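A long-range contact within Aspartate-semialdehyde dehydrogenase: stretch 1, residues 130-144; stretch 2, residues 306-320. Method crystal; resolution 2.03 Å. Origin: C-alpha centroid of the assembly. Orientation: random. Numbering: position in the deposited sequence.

Stretch 1 (130-144) NCSTIQMLVALKPIY
Stretch 2 (306-320) GINLWVVADNVRKGA

The most unusual feature of this contact is the seat of Cys-131 against a turn of helix that meets it largely with backbone atoms at Val-316, Gly-319 and Ala-320, plus the Val-316 side chain. At Gly-319 a CB would point toward stretch 1, and an ideal CB built there would lie 3.1 Å from Cys-131 SG; with glycine in place, Cys-131 SG instead sits 4.4 Å from Gly-319 CA and 4.2 Å from Ala-320 N. Cys-131 SG also approaches Val-316 O at 3.5 Å. Val-316 O also accepts the helical hydrogen bond from Ala-320 N, at 3.2 Å. Cys-131 has a t rotamer (chi1 -165°), and Cys-131 CB packs on Val-316 CG1 at 3.8 Å, Val-316 also being t.

The contact joins a helix, residues 131-144, to a strand-loop-helix segment: strand 306-313, a short link through Asp-314 and Asn-315, and a helix beginning at Val-316. Helix 131-144 runs across the strand at 133° between their N-to-C directions, with the axes 8.6 Å apart at closest approach, and lies at 72° to the second helix, 9.8 Å away. The register follows this reversed course: Cys-131 CA is 5.5 Å from Ala-320 CA in the second helix, while on the strand Gln-135 CA is 6.8 Å from Val-311 CA and Ile-143 CA 9.1 Å from Ile-307 CA.

Asn-130 caps the first helix, Asn-130 OD1 accepting from Ser-132 N at 3.1 Å with chi1 of Asn-130 at -163°. Helical phi/psi values persist through Tyr-144, but the helix is kinked where the N atoms of Pro-142 and Ile-143 have no bond to the preceding turn; proline has no amide hydrogen to give. Tyr-144 N resumes the pattern, bonding to Leu-140 O at 2.8 Å.

One turn beyond Cys-131, Gln-135 reaches out toward the strand, crosswise to its run, with chi1 -93°, chi2 173° and chi3 -114°. Gln-135 NE2 lies 3.4 Å from Val-311 O, while Gln-135 OE1, hydrogen-bonded elsewhere in the structure, comes within 3.3 Å of Ala-313 CB. Gln-135 CB meanwhile rests 3.9 Å from Val-311 CG1, so the aliphatic base of the side chain packs on the strand while its amide reaches the backbone at Val-311.

The remainder is apolar. Alternation in the extended strand directs Ile-307, Leu-309, Val-311 and Ala-313 toward the helix. Ala-139 CB touches two of them, 3.8 Å from Val-311 CG2 (chi1 t) and 3.9 Å from Leu-309 CD1. Leu-309 (chi1 p, chi2 149°) also places Leu-309 CD2 4.1 Å from Leu-140 CD1 and 4.4 Å from Ile-143 CD1. Ile-143, m then t, closes the row with Ile-143 CD1 4.1 Å from Ile-307 CG2, where Ile-307 is m at both chi angles. The contact buries 524 Å², both sides summed.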

ATOM      1  N   ASN A 130     -17.268  -7.831  -5.455  1.00 25.61           N
ATOM      2  CA  ASN A 130     -16.664  -6.526  -5.317  1.00 28.17           C
ATOM      3  C   ASN A 130     -15.523  -6.389  -6.326  1.00 28.79           C
ATOM      4  O   ASN A 130     -14.770  -7.345  -6.526  1.00 28.36           O
ATOM      5  CB  ASN A 130     -16.142  -6.406  -3.882  1.00 28.23           C
ATOM      6  CG  ASN A 130     -15.857  -4.982  -3.482  1.00 31.97           C
ATOM      7  OD1 ASN A 130     -14.919  -4.370  -3.974  1.00 35.42           O
ATOM      8  ND2 ASN A 130     -16.671  -4.444  -2.577  1.00 35.11           N
ATOM      9  N   CYS A 131     -15.388  -5.220  -6.960  1.00 31.12           N
ATOM     10  CA  CYS A 131     -14.301  -4.998  -7.947  1.00 30.97           C
ATOM     11  C   CYS A 131     -12.919  -5.289  -7.365  1.00 30.49           C
ATOM     12  O   CYS A 131     -12.070  -5.835  -8.057  1.00 29.86           O
ATOM     13  CB  CYS A 131     -14.341  -3.594  -8.579  1.00 31.74           C
ATOM     14  SG  CYS A 131     -13.300  -3.393 -10.122  1.00 36.01           S
ATOM     15  N   SER A 132     -12.715  -4.947  -6.089  1.00 30.07           N
ATOM     16  CA  SER A 132     -11.494  -5.313  -5.371  1.00 30.07           C
ATOM     17  C   SER A 132     -11.204  -6.815  -5.427  1.00 29.05           C
ATOM     18  O   SER A 132     -10.069  -7.226  -5.672  1.00 29.13           O
ATOM     19  CB  SER A 132     -11.595  -4.902  -3.906  1.00 30.73           C
ATOM     20  OG  SER A 132     -11.183  -3.565  -3.718  1.00 33.44           O
ATOM     21  N   THR A 133     -12.234  -7.621  -5.175  1.00 27.79           N
ATOM     22  CA  THR A 133     -12.115  -9.081  -5.173  1.00 27.04           C
ATOM     23  C   THR A 133     -11.952  -9.619  -6.596  1.00 26.21           C
ATOM     24  O   THR A 133     -11.155 -10.523  -6.829  1.00 25.93           O
ATOM     25  CB  THR A 133     -13.350  -9.746  -4.529  1.00 27.00           C
ATOM     26  OG1 THR A 133     -13.612  -9.136  -3.262  1.00 28.04           O
ATOM     27  CG2 THR A 133     -13.117 -11.243  -4.343  1.00 26.91           C
ATOM     28  N   ILE A 134     -12.717  -9.070  -7.536  1.00 25.59           N
ATOM     29  CA  ILE A 134     -12.557  -9.404  -8.958  1.00 25.86           C
ATOM     30  C   ILE A 134     -11.100  -9.194  -9.410  1.00 26.36           C
ATOM     31  O   ILE A 134     -10.454 -10.129  -9.890  1.00 27.06           O
ATOM     32  CB  ILE A 134     -13.517  -8.587  -9.851  1.00 25.77           C
ATOM     33  CG1 ILE A 134     -14.979  -8.901  -9.503  1.00 24.57           C
ATOM     34  CG2 ILE A 134     -13.235  -8.865 -11.353  1.00 25.53           C
ATOM     35  CD1 ILE A 134     -15.994  -7.949 -10.150  1.00 25.14           C
ATOM     36  N   GLN A 135     -10.592  -7.981  -9.221  1.00 26.85           N
ATOM     37  CA  GLN A 135      -9.216  -7.606  -9.590  1.00 27.91           C
ATOM     38  C   GLN A 135      -8.200  -8.619  -9.069  1.00 26.79           C
ATOM     39  O   GLN A 135      -7.376  -9.137  -9.828  1.00 26.93           O
ATOM     40  CB  GLN A 135      -8.858  -6.265  -8.946  1.00 27.99           C
ATOM     41  CG  GLN A 135      -9.095  -4.999  -9.746  1.00 31.17           C
ATOM     42  CD  GLN A 135      -8.845  -3.747  -8.902  1.00 31.36           C
ATOM     43  OE1 GLN A 135      -9.781  -2.991  -8.626  1.00 37.29           O
ATOM     44  NE2 GLN A 135      -7.588  -3.536  -8.463  1.00 33.16           N
ATOM     45  N   MET A 136      -8.260  -8.884  -7.762  1.00 25.37           N
ATOM     46  CA  MET A 136      -7.281  -9.735  -7.092  1.00 24.74           C
ATOM     47  C   MET A 136      -7.357 -11.185  -7.574  1.00 24.87           C
ATOM     48  O   MET A 136      -6.328 -11.828  -7.810  1.00 24.82           O
ATOM     49  CB  MET A 136      -7.456  -9.665  -5.561  1.00 24.23           C
ATOM     50  CG  MET A 136      -6.424 -10.493  -4.784  1.00 24.69           C
ATOM     51  SD  MET A 136      -6.556 -10.388  -2.987  1.00 23.76           S
ATOM     52  CE  MET A 136      -8.052 -11.310  -2.655  1.00 24.60           C
ATOM     53  N   LEU A 137      -8.578 -11.692  -7.701  1.00 24.60           N
ATOM     54  CA  LEU A 137      -8.802 -13.088  -8.063  1.00 24.94           C
ATOM     55  C   LEU A 137      -8.389 -13.422  -9.498  1.00 24.96           C
ATOM     56  O   LEU A 137      -7.881 -14.517  -9.770  1.00 25.34           O
ATOM     57  CB  LEU A 137     -10.264 -13.464  -7.818  1.00 24.94           C
ATOM     58  CG  LEU A 137     -10.470 -14.081  -6.431  1.00 26.40           C
ATOM     59  CD1 LEU A 137     -11.810 -13.780  -5.899  1.00 28.15           C
ATOM     60  CD2 LEU A 137     -10.276 -15.584  -6.484  1.00 26.92           C
ATOM     61  N   VAL A 138      -8.618 -12.487 -10.412  1.00 24.89           N
ATOM     62  CA  VAL A 138      -8.115 -12.625 -11.775  1.00 24.80           C
ATOM     63  C   VAL A 138      -6.584 -12.758 -11.759  1.00 25.07           C
ATOM     64  O   VAL A 138      -6.026 -13.689 -12.347  1.00 25.20           O
ATOM     65  CB  VAL A 138      -8.602 -11.476 -12.677  1.00 25.26           C
ATOM     66  CG1 VAL A 138      -7.835 -11.452 -13.990  1.00 25.33           C
ATOM     67  CG2 VAL A 138     -10.103 -11.646 -12.968  1.00 24.53           C
ATOM     68  N   ALA A 139      -5.916 -11.843 -11.062  1.00 25.04           N
ATOM     69  CA  ALA A 139      -4.455 -11.848 -10.961  1.00 25.06           C
ATOM     70  C   ALA A 139      -3.866 -13.075 -10.267  1.00 24.73           C
ATOM     71  O   ALA A 139      -2.805 -13.542 -10.657  1.00 25.27           O
ATOM     72  CB  ALA A 139      -3.957 -10.557 -10.286  1.00 25.11           C
ATOM     73  N   LEU A 140      -4.542 -13.591  -9.244  1.00 24.91           N
ATOM     74  CA  LEU A 140      -4.000 -14.672  -8.410  1.00 25.02           C
ATOM     75  C   LEU A 140      -4.262 -16.086  -8.917  1.00 25.49           C
ATOM     76  O   LEU A 140      -3.504 -17.006  -8.613  1.00 25.08           O
ATOM     77  CB  LEU A 140      -4.529 -14.555  -6.978  1.00 25.13           C
ATOM     78  CG  LEU A 140      -3.645 -13.929  -5.892  1.00 25.63           C
ATOM     79  CD1 LEU A 140      -2.727 -12.857  -6.412  1.00 24.87           C
ATOM     80  CD2 LEU A 140      -4.483 -13.420  -4.726  1.00 25.53           C
ATOM     81  N   LYS A 141      -5.347 -16.256  -9.666  1.00 26.15           N
ATOM     82  CA  LYS A 141      -5.755 -17.582 -10.129  1.00 27.22           C
ATOM     83  C   LYS A 141      -4.652 -18.408 -10.824  1.00 27.62           C
ATOM     84  O   LYS A 141      -4.484 -19.583 -10.477  1.00 28.02           O
ATOM     85  CB  LYS A 141      -7.036 -17.506 -10.983  1.00 27.20           C
ATOM     86  CG  LYS A 141      -7.674 -18.865 -11.328  1.00 28.21           C
ATOM     87  CD  LYS A 141      -7.844 -19.764 -10.104  1.00 31.08           C
ATOM     88  CE  LYS A 141      -8.813 -20.915 -10.385  1.00 31.90           C
ATOM     89  NZ  LYS A 141      -8.651 -21.490 -11.745  1.00 31.31           N
ATOM     90  N   PRO A 142      -3.902 -17.816 -11.786  1.00 28.10           N
ATOM     91  CA  PRO A 142      -2.780 -18.563 -12.387  1.00 28.95           C
ATOM     92  C   PRO A 142      -1.724 -19.020 -11.375  1.00 29.62           C
ATOM     93  O   PRO A 142      -1.162 -20.102 -11.526  1.00 29.86           O
ATOM     94  CB  PRO A 142      -2.166 -17.548 -13.366  1.00 28.69           C
ATOM     95  CG  PRO A 142      -3.285 -16.593 -13.660  1.00 28.37           C
ATOM     96  CD  PRO A 142      -4.030 -16.474 -12.384  1.00 28.15           C
ATOM     97  N   ILE A 143      -1.444 -18.195 -10.368  1.00 29.95           N
ATOM     98  CA  ILE A 143      -0.530 -18.584  -9.285  1.00 30.71           C
ATOM     99  C   ILE A 143      -1.136 -19.700  -8.425  1.00 31.19           C
ATOM    100  O   ILE A 143      -0.463 -20.682  -8.105  1.00 31.31           O
ATOM    101  CB  ILE A 143      -0.133 -17.371  -8.401  1.00 30.51           C
ATOM    102  CG1 ILE A 143       0.491 -16.267  -9.272  1.00 30.68           C
ATOM    103  CG2 ILE A 143       0.804 -17.816  -7.278  1.00 29.85           C
ATOM    104  CD1 ILE A 143       0.520 -14.852  -8.630  1.00 30.78           C
ATOM    105  N   TYR A 144      -2.408 -19.551  -8.063  1.00 31.57           N
ATOM    106  CA  TYR A 144      -3.121 -20.573  -7.307  1.00 31.85           C
ATOM    107  C   TYR A 144      -3.026 -21.930  -8.013  1.00 31.97           C
ATOM    108  O   TYR A 144      -2.616 -22.927  -7.412  1.00 32.12           O
ATOM    109  CB  TYR A 144      -4.589 -20.174  -7.135  1.00 32.59           C
ATOM    110  CG  TYR A 144      -5.394 -21.128  -6.283  1.00 32.82           C
ATOM    111  CD1 TYR A 144      -5.276 -21.114  -4.900  1.00 32.70           C
ATOM    112  CD2 TYR A 144      -6.289 -22.031  -6.862  1.00 33.59           C
ATOM    113  CE1 TYR A 144      -6.013 -21.980  -4.108  1.00 33.88           C
ATOM    114  CE2 TYR A 144      -7.035 -22.903  -6.079  1.00 34.15           C
ATOM    115  CZ  TYR A 144      -6.889 -22.870  -4.697  1.00 34.88           C
ATOM    116  OH  TYR A 144      -7.618 -23.725  -3.893  1.00 35.39           O
ATOM    117  N   GLY A 306       7.156 -16.773  -1.480  1.00 28.64           N
ATOM    118  CA  GLY A 306       6.514 -15.482  -1.301  1.00 27.88           C
ATOM    119  C   GLY A 306       6.539 -14.703  -2.602  1.00 27.85           C
ATOM    120  O   GLY A 306       7.607 -14.469  -3.179  1.00 27.18           O
ATOM    121  N   ILE A 307       5.356 -14.312  -3.071  1.00 27.79           N
ATOM    122  CA  ILE A 307       5.222 -13.532  -4.305  1.00 27.68           C
ATOM    123  C   ILE A 307       4.455 -12.235  -4.027  1.00 27.09           C
ATOM    124  O   ILE A 307       3.463 -12.227  -3.279  1.00 27.22           O
ATOM    125  CB  ILE A 307       4.574 -14.380  -5.455  1.00 27.97           C
ATOM    126  CG1 ILE A 307       5.658 -15.093  -6.269  1.00 29.80           C
ATOM    127  CG2 ILE A 307       3.729 -13.527  -6.409  1.00 28.43           C
ATOM    128  CD1 ILE A 307       6.325 -14.186  -7.346  1.00 32.49           C
ATOM    129  N   ASN A 308       4.945 -11.148  -4.621  1.00 26.08           N
ATOM    130  CA  ASN A 308       4.388  -9.812  -4.462  1.00 25.33           C
ATOM    131  C   ASN A 308       4.003  -9.240  -5.821  1.00 24.76           C
ATOM    132  O   ASN A 308       4.712  -9.438  -6.802  1.00 24.26           O
ATOM    133  CB  ASN A 308       5.415  -8.877  -3.815  1.00 25.43           C
ATOM    134  CG  ASN A 308       5.827  -9.332  -2.437  1.00 26.06           C
ATOM    135  OD1 ASN A 308       5.127  -9.078  -1.455  1.00 26.45           O
ATOM    136  ND2 ASN A 308       6.968 -10.008  -2.353  1.00 26.51           N
ATOM    137  N   LEU A 309       2.883  -8.527  -5.862  1.00 24.17           N
ATOM    138  CA  LEU A 309       2.423  -7.844  -7.067  1.00 24.18           C
ATOM    139  C   LEU A 309       1.443  -6.751  -6.673  1.00 23.79           C
ATOM    140  O   LEU A 309       0.853  -6.805  -5.594  1.00 23.70           O
ATOM    141  CB  LEU A 309       1.754  -8.822  -8.047  1.00 24.37           C
ATOM    142  CG  LEU A 309       0.497  -9.572  -7.568  1.00 26.22           C
ATOM    143  CD1 LEU A 309      -0.426  -9.858  -8.723  1.00 28.64           C
ATOM    144  CD2 LEU A 309       0.848 -10.847  -6.839  1.00 29.70           C
ATOM    145  N   TRP A 310       1.293  -5.762  -7.546  1.00 23.59           N
ATOM    146  CA  TRP A 310       0.268  -4.737  -7.420  1.00 23.79           C
ATOM    147  C   TRP A 310      -0.702  -4.854  -8.579  1.00 24.13           C
ATOM    148  O   TRP A 310      -0.315  -5.193  -9.695  1.00 23.55           O
ATOM    149  CB  TRP A 310       0.888  -3.340  -7.411  1.00 23.81           C
ATOM    150  CG  TRP A 310       1.518  -2.968  -6.089  1.00 23.05           C
ATOM    151  CD1 TRP A 310       2.532  -3.627  -5.447  1.00 23.18           C
ATOM    152  CD2 TRP A 310       1.187  -1.841  -5.265  1.00 23.28           C
ATOM    153  NE1 TRP A 310       2.843  -2.985  -4.269  1.00 23.35           N
ATOM    154  CE2 TRP A 310       2.038  -1.884  -4.135  1.00 22.88           C
ATOM    155  CE3 TRP A 310       0.250  -0.802  -5.368  1.00 23.06           C
ATOM    156  CZ2 TRP A 310       1.981  -0.927  -3.120  1.00 22.84           C
ATOM    157  CZ3 TRP A 310       0.191   0.141  -4.363  1.00 23.46           C
ATOM    158  CH2 TRP A 310       1.056   0.081  -3.253  1.00 23.50           C
ATOM    159  N   VAL A 311      -1.972  -4.592  -8.290  1.00 24.55           N
ATOM    160  CA  VAL A 311      -3.052  -4.772  -9.246  1.00 25.11           C
ATOM    161  C   VAL A 311      -3.847  -3.483  -9.256  1.00 25.53           C
ATOM    162  O   VAL A 311      -4.202  -2.960  -8.196  1.00 25.50           O
ATOM    163  CB  VAL A 311      -3.972  -5.961  -8.836  1.00 25.70           C
ATOM    164  CG1 VAL A 311      -5.028  -6.218  -9.895  1.00 25.03           C
ATOM    165  CG2 VAL A 311      -3.164  -7.204  -8.593  1.00 25.13           C
ATOM    166  N   VAL A 312      -4.100  -2.955 -10.449  1.00 26.14           N
ATOM    167  CA  VAL A 312      -4.790  -1.682 -10.602  1.00 26.75           C
ATOM    168  C   VAL A 312      -6.008  -1.824 -11.528  1.00 28.04           C
ATOM    169  O   VAL A 312      -5.982  -2.584 -12.498  1.00 27.73           O
ATOM    170  CB  VAL A 312      -3.815  -0.556 -11.093  1.00 26.79           C
ATOM    171  CG1 VAL A 312      -4.567   0.703 -11.488  1.00 26.00           C
ATOM    172  CG2 VAL A 312      -2.788  -0.213 -10.004  1.00 25.99           C
ATOM    173  N   ALA A 313      -7.076  -1.114 -11.182  1.00 29.46           N
ATOM    174  CA  ALA A 313      -8.195  -0.854 -12.089  1.00 31.34           C
ATOM    175  C   ALA A 313      -8.325   0.650 -12.223  1.00 32.66           C
ATOM    176  O   ALA A 313      -8.503   1.358 -11.214  1.00 32.87           O
ATOM    177  CB  ALA A 313      -9.486  -1.431 -11.545  1.00 31.24           C
ATOM    178  N   ASP A 314      -8.212   1.144 -13.459  1.00 33.87           N
ATOM    179  CA  ASP A 314      -8.404   2.563 -13.733  1.00 35.26           C
ATOM    180  C   ASP A 314      -9.894   2.898 -13.673  1.00 35.68           C
ATOM    181  O   ASP A 314     -10.310   3.746 -12.879  1.00 36.16           O
ATOM    182  CB  ASP A 314      -7.810   2.963 -15.092  1.00 35.70           C
ATOM    183  CG  ASP A 314      -7.880   4.463 -15.340  1.00 37.70           C
ATOM    184  OD1 ASP A 314      -7.649   5.252 -14.388  1.00 39.07           O
ATOM    185  OD2 ASP A 314      -8.170   4.855 -16.491  1.00 39.59           O
ATOM    186  N   ASN A 315     -10.697   2.219 -14.491  1.00 36.07           N
ATOM    187  CA  ASN A 315     -12.145   2.401 -14.437  1.00 36.34           C
ATOM    188  C   ASN A 315     -12.814   1.285 -13.647  1.00 36.28           C
ATOM    189  O   ASN A 315     -13.087   0.200 -14.176  1.00 36.63           O
ATOM    190  CB  ASN A 315     -12.761   2.550 -15.835  1.00 36.42           C
ATOM    191  CG  ASN A 315     -14.166   3.129 -15.793  1.00 37.50           C
ATOM    192  OD1 ASN A 315     -14.499   4.039 -16.555  1.00 38.12           O
ATOM    193  ND2 ASN A 315     -14.998   2.612 -14.889  1.00 36.10           N
ATOM    194  N   VAL A 316     -13.081   1.578 -12.378  1.00 36.23           N
ATOM    195  CA  VAL A 316     -13.642   0.608 -11.438  1.00 36.53           C
ATOM    196  C   VAL A 316     -15.029   0.121 -11.857  1.00 36.22           C
ATOM    197  O   VAL A 316     -15.335  -1.063 -11.739  1.00 36.09           O
ATOM    198  CB  VAL A 316     -13.672   1.171  -9.989  1.00 36.60           C
ATOM    199  CG1 VAL A 316     -14.207   0.137  -9.024  1.00 36.97           C
ATOM    200  CG2 VAL A 316     -12.276   1.596  -9.553  1.00 36.89           C
ATOM    201  N   ARG A 317     -15.852   1.042 -12.349  1.00 36.22           N
ATOM    202  CA  ARG A 317     -17.204   0.722 -12.800  1.00 36.88           C
ATOM    203  C   ARG A 317     -17.211  -0.240 -13.991  1.00 36.12           C
ATOM    204  O   ARG A 317     -18.035  -1.156 -14.043  1.00 36.09           O
ATOM    205  CB  ARG A 317     -17.980   2.005 -13.126  1.00 36.73           C
ATOM    206  CG  ARG A 317     -18.062   2.976 -11.951  1.00 38.46           C
ATOM    207  CD  ARG A 317     -18.837   4.242 -12.305  1.00 39.44           C
ATOM    208  NE  ARG A 317     -18.656   5.300 -11.306  1.00 45.33           N
ATOM    209  CZ  ARG A 317     -19.335   5.402 -10.160  1.00 47.86           C
ATOM    210  NH1 ARG A 317     -20.274   4.515  -9.834  1.00 49.33           N
ATOM    211  NH2 ARG A 317     -19.077   6.407  -9.330  1.00 48.94           N
ATOM    212  N   LYS A 318     -16.282  -0.037 -14.927  1.00 35.55           N
ATOM    213  CA  LYS A 318     -16.186  -0.855 -16.138  1.00 35.26           C
ATOM    214  C   LYS A 318     -15.734  -2.281 -15.827  1.00 34.44           C
ATOM    215  O   LYS A 318     -16.146  -3.232 -16.508  1.00 34.93           O
ATOM    216  CB  LYS A 318     -15.273  -0.193 -17.185  1.00 35.48           C
ATOM    217  CG  LYS A 318     -15.506  -0.700 -18.610  1.00 37.26           C
ATOM    218  CD  LYS A 318     -15.199   0.357 -19.669  1.00 40.58           C
ATOM    219  CE  LYS A 318     -15.799  -0.035 -21.017  1.00 42.12           C
ATOM    220  NZ  LYS A 318     -15.421   0.909 -22.101  1.00 43.94           N
ATOM    221  N   GLY A 319     -14.907  -2.427 -14.792  1.00 33.18           N
ATOM    222  CA  GLY A 319     -14.498  -3.744 -14.310  1.00 32.05           C
ATOM    223  C   GLY A 319     -15.684  -4.527 -13.762  1.00 30.90           C
ATOM    224  O   GLY A 319     -15.900  -5.683 -14.131  1.00 30.93           O
ATOM    225  N   ALA A 320     -16.451  -3.883 -12.888  1.00 29.85           N
ATOM    226  CA  ALA A 320     -17.673  -4.461 -12.317  1.00 29.11           C
ATOM    227  C   ALA A 320     -18.698  -4.817 -13.398  1.00 28.53           C
ATOM    228  O   ALA A 320     -19.252  -5.921 -13.409  1.00 28.23           O
ATOM    229  CB  ALA A 320     -18.278  -3.496 -11.325  1.00 29.02           C
TER